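Side-chain contacts in gluconate kinase (Lactobacillus acidophilus, PDB 3LL3), which binds ATP and D-xylulose and, as an FGGY-family carbohydrate kinase, probably phosphorylates a sugar or sugar acid such as gluconate: residues T309-D314 and Q318-V323; G354-L359 and P366-A371. All blocks are in the same frame, centred on the assembly; numbering follows the deposited sequence.

Contact 1 of 2, residues T309-D314 and Q318-V323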
ATOM      1  N   THR A 309       9.247  -7.162   9.610  1.00 34.19           N
ATOM      2  CA  THR A 309       7.823  -6.850   9.706  1.00 34.90           C
ATOM      3  C   THR A 309       6.972  -7.861   8.950  1.00 35.67           C
ATOM      4  O   THR A 309       5.965  -8.334   9.469  1.00 32.67           O
ATOM      5  CB  THR A 309       7.529  -5.427   9.202  1.00 33.41           C
ATOM      6  OG1 THR A 309       8.203  -4.493  10.041  1.00 33.71           O
ATOM      7  CG2 THR A 309       6.041  -5.123   9.222  1.00 32.36           C
ATOM      8  N   LEU A 310       7.388  -8.197   7.733  1.00 32.80           N
ATOM      9  CA  LEU A 310       6.643  -9.155   6.928  1.00 34.98           C
ATOM     10  C   LEU A 310       6.775 -10.540   7.528  1.00 36.69           C
ATOM     11  O   LEU A 310       5.864 -11.343   7.405  1.00 37.17           O
ATOM     12  CB  LEU A 310       7.102  -9.168   5.464  1.00 33.28           C
ATOM     13  CG  LEU A 310       6.564  -8.033   4.590  1.00 35.26           C
ATOM     14  CD1 LEU A 310       6.846  -6.739   5.284  1.00 40.17           C
ATOM     15  CD2 LEU A 310       7.179  -8.007   3.208  1.00 29.19           C
ATOM     16  N   PHE A 311       7.900 -10.815   8.188  1.00 37.91           N
ATOM     17  CA  PHE A 311       8.125 -12.146   8.763  1.00 41.19           C
ATOM     18  C   PHE A 311       8.235 -12.104  10.292  1.00 42.86           C
ATOM     19  O   PHE A 311       7.251 -12.221  11.015  1.00 48.12           O
ATOM     20  CB  PHE A 311       9.386 -12.789   8.174  1.00 38.41           C
ATOM     21  CG  PHE A 311       9.350 -12.979   6.676  1.00 38.90           C
ATOM     22  CD1 PHE A 311       9.741 -11.962   5.821  1.00 36.97           C
ATOM     23  CD2 PHE A 311       8.969 -14.194   6.125  1.00 38.29           C
ATOM     24  CE1 PHE A 311       9.728 -12.141   4.451  1.00 34.73           C
ATOM     25  CE2 PHE A 311       8.951 -14.374   4.748  1.00 38.84           C
ATOM     26  CZ  PHE A 311       9.339 -13.342   3.912  1.00 36.97           C
ATOM     27  N   ASP A 312       9.455 -11.949  10.771  1.00 45.44           N
ATOM     28  CA  ASP A 312       9.734 -11.876  12.202  1.00 49.86           C
ATOM     29  C   ASP A 312      11.222 -11.608  12.387  1.00 47.50           C
ATOM     30  O   ASP A 312      11.989 -11.680  11.420  1.00 48.26           O
ATOM     31  CB  ASP A 312       9.247 -13.135  12.968  1.00 50.32           C
ATOM     32  CG  ASP A 312      10.042 -14.403  12.638  1.00 50.96           C
ATOM     33  OD1 ASP A 312      11.295 -14.360  12.556  1.00 54.98           O
ATOM     34  OD2 ASP A 312       9.408 -15.469  12.500  1.00 52.49           O
ATOM     35  N   ALA A 313      11.625 -11.277  13.612  1.00 52.82           N
ATOM     36  CA  ALA A 313      13.018 -10.937  13.898  1.00 53.06           C
ATOM     37  C   ALA A 313      13.955 -12.154  13.930  1.00 53.42           C
ATOM     38  O   ALA A 313      15.036 -12.091  14.512  1.00 58.97           O
ATOM     39  CB  ALA A 313      13.114 -10.137  15.200  1.00 53.70           C
ATOM     40  N   ASP A 314      13.549 -13.254  13.300  1.00 52.21           N
ATOM     41  CA  ASP A 314      14.388 -14.455  13.218  1.00 53.49           C
ATOM     42  C   ASP A 314      14.612 -14.834  11.763  1.00 49.65           C
ATOM     43  O   ASP A 314      15.348 -15.760  11.449  1.00 52.81           O
ATOM     44  CB  ASP A 314      13.740 -15.629  13.957  1.00 57.63           C
ATOM     45  CG  ASP A 314      13.753 -15.450  15.467  1.00 60.07           C
ATOM     46  OD1 ASP A 314      14.382 -14.473  15.945  1.00 56.34           O
ATOM     47  OD2 ASP A 314      13.134 -16.293  16.166  1.00 59.99           O
ATOM     48  N   GLN A 318      18.974 -13.863   3.906  1.00 33.42           N
ATOM     49  CA  GLN A 318      18.919 -14.956   2.939  1.00 33.45           C
ATOM     50  C   GLN A 318      17.543 -15.632   2.882  1.00 31.44           C
ATOM     51  O   GLN A 318      17.043 -15.935   1.803  1.00 31.20           O
ATOM     52  CB  GLN A 318      20.005 -15.996   3.223  1.00 34.68           C
ATOM     53  CG  GLN A 318      20.201 -16.960   2.075  1.00 36.68           C
ATOM     54  CD  GLN A 318      20.424 -16.237   0.773  1.00 37.50           C
ATOM     55  OE1 GLN A 318      21.253 -15.331   0.691  1.00 40.17           O
ATOM     56  NE2 GLN A 318      19.676 -16.619  -0.256  1.00 37.52           N
ATOM     57  N   ASP A 319      16.936 -15.870   4.040  1.00 32.09           N
ATOM     58  CA  ASP A 319      15.591 -16.455   4.078  1.00 32.25           C
ATOM     59  C   ASP A 319      14.627 -15.558   3.289  1.00 32.50           C
ATOM     60  O   ASP A 319      13.811 -16.035   2.501  1.00 31.22           O
ATOM     61  CB  ASP A 319      15.074 -16.593   5.524  1.00 34.20           C
ATOM     62  CG  ASP A 319      15.821 -17.646   6.340  1.00 37.34           C
ATOM     63  OD1 ASP A 319      16.416 -18.565   5.746  1.00 37.97           O
ATOM     64  OD2 ASP A 319      15.802 -17.554   7.589  1.00 40.35           O
ATOM     65  N   PHE A 320      14.722 -14.249   3.525  1.00 30.93           N
ATOM     66  CA  PHE A 320      13.852 -13.288   2.859  1.00 29.49           C
ATOM     67  C   PHE A 320      14.047 -13.358   1.357  1.00 28.00           C
ATOM     68  O   PHE A 320      13.083 -13.449   0.603  1.00 28.85           O
ATOM     69  CB  PHE A 320      14.178 -11.877   3.360  1.00 31.06           C
ATOM     70  CG  PHE A 320      13.221 -10.814   2.894  1.00 28.98           C
ATOM     71  CD1 PHE A 320      13.279 -10.325   1.607  1.00 29.42           C
ATOM     72  CD2 PHE A 320      12.293 -10.279   3.756  1.00 33.67           C
ATOM     73  CE1 PHE A 320      12.424  -9.329   1.179  1.00 27.76           C
ATOM     74  CE2 PHE A 320      11.419  -9.273   3.330  1.00 32.03           C
ATOM     75  CZ  PHE A 320      11.493  -8.804   2.040  1.00 28.43           C
ATOM     76  N   LEU A 321      15.305 -13.295   0.922  1.00 29.44           N
ATOM     77  CA  LEU A 321      15.629 -13.378  -0.490  1.00 27.40           C
ATOM     78  C   LEU A 321      15.096 -14.677  -1.089  1.00 28.36           C
ATOM     79  O   LEU A 321      14.536 -14.684  -2.182  1.00 26.72           O
ATOM     80  CB  LEU A 321      17.143 -13.309  -0.672  1.00 29.42           C
ATOM     81  CG  LEU A 321      17.744 -11.967  -0.267  1.00 28.44           C
ATOM     82  CD1 LEU A 321      19.256 -12.027  -0.351  1.00 31.76           C
ATOM     83  CD2 LEU A 321      17.188 -10.863  -1.157  1.00 25.95           C
ATOM     84  N   ASP A 322      15.286 -15.777  -0.371  1.00 31.26           N
ATOM     85  CA  ASP A 322      14.797 -17.074  -0.843  1.00 33.72           C
ATOM     86  C   ASP A 322      13.288 -17.005  -1.093  1.00 31.60           C
ATOM     87  O   ASP A 322      12.800 -17.413  -2.150  1.00 32.64           O
ATOM     88  CB  ASP A 322      15.125 -18.194   0.155  1.00 33.02           C
ATOM     89  CG  ASP A 322      16.603 -18.564   0.166  1.00 39.38           C
ATOM     90  OD1 ASP A 322      17.318 -18.254  -0.820  1.00 36.63           O
ATOM     91  OD2 ASP A 322      17.044 -19.171   1.171  1.00 40.62           O
ATOM     92  N   VAL A 323      12.546 -16.469  -0.131  1.00 31.04           N
ATOM     93  CA  VAL A 323      11.088 -16.396  -0.295  1.00 29.64           C
ATOM     94  C   VAL A 323      10.694 -15.474  -1.442  1.00 30.41           C
ATOM     95  O   VAL A 323       9.833 -15.816  -2.264  1.00 28.69           O
ATOM     96  CB  VAL A 323      10.403 -15.943   0.988  1.00 32.07           C
ATOM     97  CG1 VAL A 323       8.904 -15.826   0.766  1.00 31.90           C
ATOM     98  CG2 VAL A 323      10.710 -16.923   2.118  1.00 33.06           C
TER
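Phe311 meets Phe320 and Val323 in an apolar, largely aromatic contact between the C-terminal end of helix 300-311 and the helix that follows it, 317-325. No hydrogen bond crosses it. The two phenylalanine rings carry most of the contact, meeting obliquely with their planes inclined at 66° and their centroids 5.3 Å apart. The CD1-CE1 side of the Phe311 ring crosses the CD2-CE2 side of Phe320, nearly at right angles to it, and the nearest atoms, Phe311 CE1 and Phe320 CD2, are 3.2 Å apart, which is tight for two ring carbons. Phe320 gets there because its CG stands anti to the backbone N (chi1 -172°), which swings the ring toward helix 300-311. Val323, one turn further on, faces Phe311 head-on and sets CG1 at the edge of its ring, 4.0 Å from CZ. Leu310 adds a looser touch, CD2 to Phe320 CE2 at 4.4 Å. Between the helices, Asp314 N donates to Asp312 OD1 in a short, bent bond (2.6 Å, 140°), an Asx turn. Outside the pair, Lys365 makes a cation-pi contact with Phe311, and Phe303 meets Phe320 edge-to-face. Leu321, on the same helix as Phe320, touches the bound ATP: these are two successive helices joined by a short loop, beside the nucleotide pocket of the FGGY C-terminal domain.

Contact 2 of 2, residues G354-L359 and P366-A371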
ATOM      1  N   GLY A 354       5.741   5.039   2.930  1.00 21.44           N
ATOM      2  CA  GLY A 354       5.720   3.892   2.030  1.00 22.72           C
ATOM      3  C   GLY A 354       4.318   3.352   1.764  1.00 22.38           C
ATOM      4  O   GLY A 354       3.413   3.609   2.558  1.00 22.37           O
ATOM      5  N   SER A 355       4.143   2.620   0.658  1.00 20.29           N
ATOM      6  CA  SER A 355       2.851   2.030   0.292  1.00 21.20           C
ATOM      7  C   SER A 355       3.032   0.694  -0.439  1.00 21.27           C
ATOM      8  O   SER A 355       3.997   0.523  -1.192  1.00 19.57           O
ATOM      9  CB  SER A 355       2.064   2.967  -0.644  1.00 20.60           C
ATOM     10  OG  SER A 355       1.856   4.244  -0.060  1.00 24.52           O
ATOM     11  N   PHE A 356       2.109  -0.241  -0.215  1.00 18.62           N
ATOM     12  CA  PHE A 356       1.900  -1.355  -1.132  1.00 21.60           C
ATOM     13  C   PHE A 356       0.644  -1.021  -1.899  1.00 22.57           C
ATOM     14  O   PHE A 356      -0.398  -0.848  -1.279  1.00 23.96           O
ATOM     15  CB  PHE A 356       1.637  -2.673  -0.386  1.00 21.01           C
ATOM     16  CG  PHE A 356       2.871  -3.312   0.208  1.00 21.90           C
ATOM     17  CD1 PHE A 356       3.692  -4.122  -0.569  1.00 21.18           C
ATOM     18  CD2 PHE A 356       3.184  -3.130   1.550  1.00 20.43           C
ATOM     19  CE1 PHE A 356       4.815  -4.734  -0.024  1.00 22.43           C
ATOM     20  CE2 PHE A 356       4.316  -3.728   2.111  1.00 21.92           C
ATOM     21  CZ  PHE A 356       5.144  -4.516   1.324  1.00 23.14           C
ATOM     22  N   VAL A 357       0.704  -0.958  -3.224  1.00 21.11           N
ATOM     23  CA  VAL A 357      -0.517  -0.726  -4.010  1.00 21.95           C
ATOM     24  C   VAL A 357      -0.720  -1.771  -5.108  1.00 25.44           C
ATOM     25  O   VAL A 357       0.192  -2.045  -5.889  1.00 23.34           O
ATOM     26  CB  VAL A 357      -0.555   0.702  -4.636  1.00 23.48           C
ATOM     27  CG1 VAL A 357      -1.859   0.921  -5.436  1.00 24.01           C
ATOM     28  CG2 VAL A 357      -0.403   1.771  -3.564  1.00 22.83           C
ATOM     29  N   GLY A 358      -1.924  -2.347  -5.172  1.00 25.89           N
ATOM     30  CA  GLY A 358      -2.246  -3.334  -6.189  1.00 26.08           C
ATOM     31  C   GLY A 358      -2.510  -4.736  -5.664  1.00 25.24           C
ATOM     32  O   GLY A 358      -2.353  -5.707  -6.382  1.00 27.33           O
ATOM     33  N   LEU A 359      -2.899  -4.844  -4.402  1.00 25.08           N
ATOM     34  CA  LEU A 359      -3.078  -6.146  -3.773  1.00 24.75           C
ATOM     35  C   LEU A 359      -4.369  -6.856  -4.221  1.00 27.25           C
ATOM     36  O   LEU A 359      -5.390  -6.228  -4.520  1.00 27.79           O
ATOM     37  CB  LEU A 359      -3.071  -6.030  -2.249  1.00 26.47           C
ATOM     38  CG  LEU A 359      -1.796  -5.656  -1.495  1.00 25.14           C
ATOM     39  CD1 LEU A 359      -2.158  -5.171  -0.099  1.00 22.14           C
ATOM     40  CD2 LEU A 359      -0.835  -6.849  -1.420  1.00 26.20           C
ATOM     41  N   PRO A 366       5.309 -14.206  -0.738  1.00 28.99           N
ATOM     42  CA  PRO A 366       6.416 -14.005  -1.683  1.00 30.08           C
ATOM     43  C   PRO A 366       6.238 -12.764  -2.550  1.00 26.89           C
ATOM     44  O   PRO A 366       7.213 -12.073  -2.795  1.00 26.29           O
ATOM     45  CB  PRO A 366       6.370 -15.279  -2.529  1.00 29.60           C
ATOM     46  CG  PRO A 366       5.894 -16.312  -1.556  1.00 31.83           C
ATOM     47  CD  PRO A 366       4.822 -15.597  -0.769  1.00 29.82           C
ATOM     48  N   GLU A 367       5.021 -12.506  -3.019  1.00 26.13           N
ATOM     49  CA  GLU A 367       4.735 -11.306  -3.803  1.00 25.42           C
ATOM     50  C   GLU A 367       5.028 -10.016  -3.023  1.00 25.94           C
ATOM     51  O   GLU A 367       5.534  -9.052  -3.592  1.00 25.49           O
ATOM     52  CB  GLU A 367       3.274 -11.294  -4.267  1.00 27.79           C
ATOM     53  CG  GLU A 367       2.962 -12.194  -5.474  1.00 25.85           C
ATOM     54  CD  GLU A 367       3.053 -13.681  -5.157  1.00 28.99           C
ATOM     55  OE1 GLU A 367       2.821 -14.093  -3.995  1.00 28.53           O
ATOM     56  OE2 GLU A 367       3.359 -14.441  -6.083  1.00 29.52           O
HETATM   57  N   MSE A 368       4.704  -9.985  -1.732  1.00 24.53           N
HETATM   58  CA  MSE A 368       4.979  -8.781  -0.948  1.00 25.96           C
HETATM   59  C   MSE A 368       6.456  -8.616  -0.699  1.00 25.16           C
HETATM   60  O   MSE A 368       6.963  -7.509  -0.801  1.00 23.04           O
HETATM   61  CB  MSE A 368       4.208  -8.755   0.362  1.00 24.17           C
HETATM   62  CG  MSE A 368       2.688  -8.755   0.090  1.00 30.75           C
HETATM   63 SE   MSE A 368       1.653  -8.537   1.709  1.00 45.16          SE
HETATM   64  CE  MSE A 368       1.944  -6.613   2.034  1.00 25.40           C
ATOM     65  N   ALA A 369       7.137  -9.724  -0.395  1.00 26.01           N
ATOM     66  CA  ALA A 369       8.578  -9.713  -0.164  1.00 27.26           C
ATOM     67  C   ALA A 369       9.293  -9.204  -1.397  1.00 25.34           C
ATOM     68  O   ALA A 369      10.155  -8.336  -1.309  1.00 25.93           O
ATOM     69  CB  ALA A 369       9.091 -11.119   0.195  1.00 29.37           C
ATOM     70  N   ARG A 370       8.932  -9.751  -2.552  1.00 25.53           N
ATOM     71  CA  ARG A 370       9.611  -9.375  -3.774  1.00 25.51           C
ATOM     72  C   ARG A 370       9.288  -7.943  -4.187  1.00 23.64           C
ATOM     73  O   ARG A 370      10.149  -7.245  -4.707  1.00 22.26           O
ATOM     74  CB  ARG A 370       9.326 -10.344  -4.929  1.00 22.74           C
ATOM     75  CG  ARG A 370      10.288 -10.085  -6.060  1.00 26.34           C
ATOM     76  CD  ARG A 370       9.836 -10.566  -7.405  1.00 26.07           C
ATOM     77  NE  ARG A 370      10.442 -11.829  -7.722  1.00 33.03           N
ATOM     78  CZ  ARG A 370      11.364 -12.029  -8.658  1.00 31.94           C
ATOM     79  NH1 ARG A 370      11.804 -11.051  -9.432  1.00 30.49           N
ATOM     80  NH2 ARG A 370      11.823 -13.241  -8.823  1.00 28.32           N
ATOM     81  N   ALA A 371       8.047  -7.518  -3.975  1.00 23.59           N
ATOM     82  CA  ALA A 371       7.656  -6.153  -4.303  1.00 22.84           C
ATOM     83  C   ALA A 371       8.506  -5.159  -3.536  1.00 22.20           C
ATOM     84  O   ALA A 371       8.815  -4.093  -4.057  1.00 22.03           O
ATOM     85  CB  ALA A 371       6.156  -5.905  -4.012  1.00 22.32           C
TER
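The selenomethionine Met368 sets its terminal methyl over the face of the Phe356 ring, and this CH-pi contact is the heart of the packing between strand 354-359 and helix 365-388. CE sits 3.6 Å from the centroid of the Phe356 ring and only 7° off the ring normal, so it rests over the middle of the face and is nearly equidistant from all six ring carbons. The bend at the end of the Met368 chain (chi3 75°) folds the methyl back over the ring, while the selenium stays farther off, 5.3 Å from the same centroid, in a Met-aromatic contact. The two side chains run roughly at right angles, and the ring also reaches the helix backbone: Phe356 CE1 comes within 3.6 Å of Met368 O. One turn along, Ala371 closes on the ring from its edge, with CB 4.4 Å from Phe356 CE1. Leu359 approaches the CG methylene of Met368, its CD2 lying 4.3 Å from that carbon. Everything that touches here is buried, and no hydrogen bond links strand to helix. The axes of the two short segments pass 10.5 Å apart at an angle of 132°, the strand running broadly against the helix. Phe356 also meets the ring of Phe336 on the partner strand 335-337, and it packs on Leu359 of the second subunit, whose strand pairs antiparallel with 354-359 and carries the sheet across the interface. Behind the helix, Ala369 rests on helix 317-325, while Val357 of the strand turns to helix 465-485.

In the fold
Helix 365-388 ties the two contacts together. Contact 2 uses its Met368 and Ala371 against the strand, while Ala369 and Pro366 meet helix 317-325 of contact 1: Phe320 CE1 lies 3.5 Å from Ala369 O, and Leu310 also packs on this backbone. Both contacts are apolar and centre on phenylalanine rings, but contact 2 is wholly buried, whereas contact 1 is partly buried, with exposed Asp312 and Asp314 nearby. Both reach the second subunit. Lys365 of that chain hydrogen-bonds to Thr309 O and Phe311 O of contact 1, and Thr309 packs on Met368 of the second subunit, so the two contacts also meet across the interface.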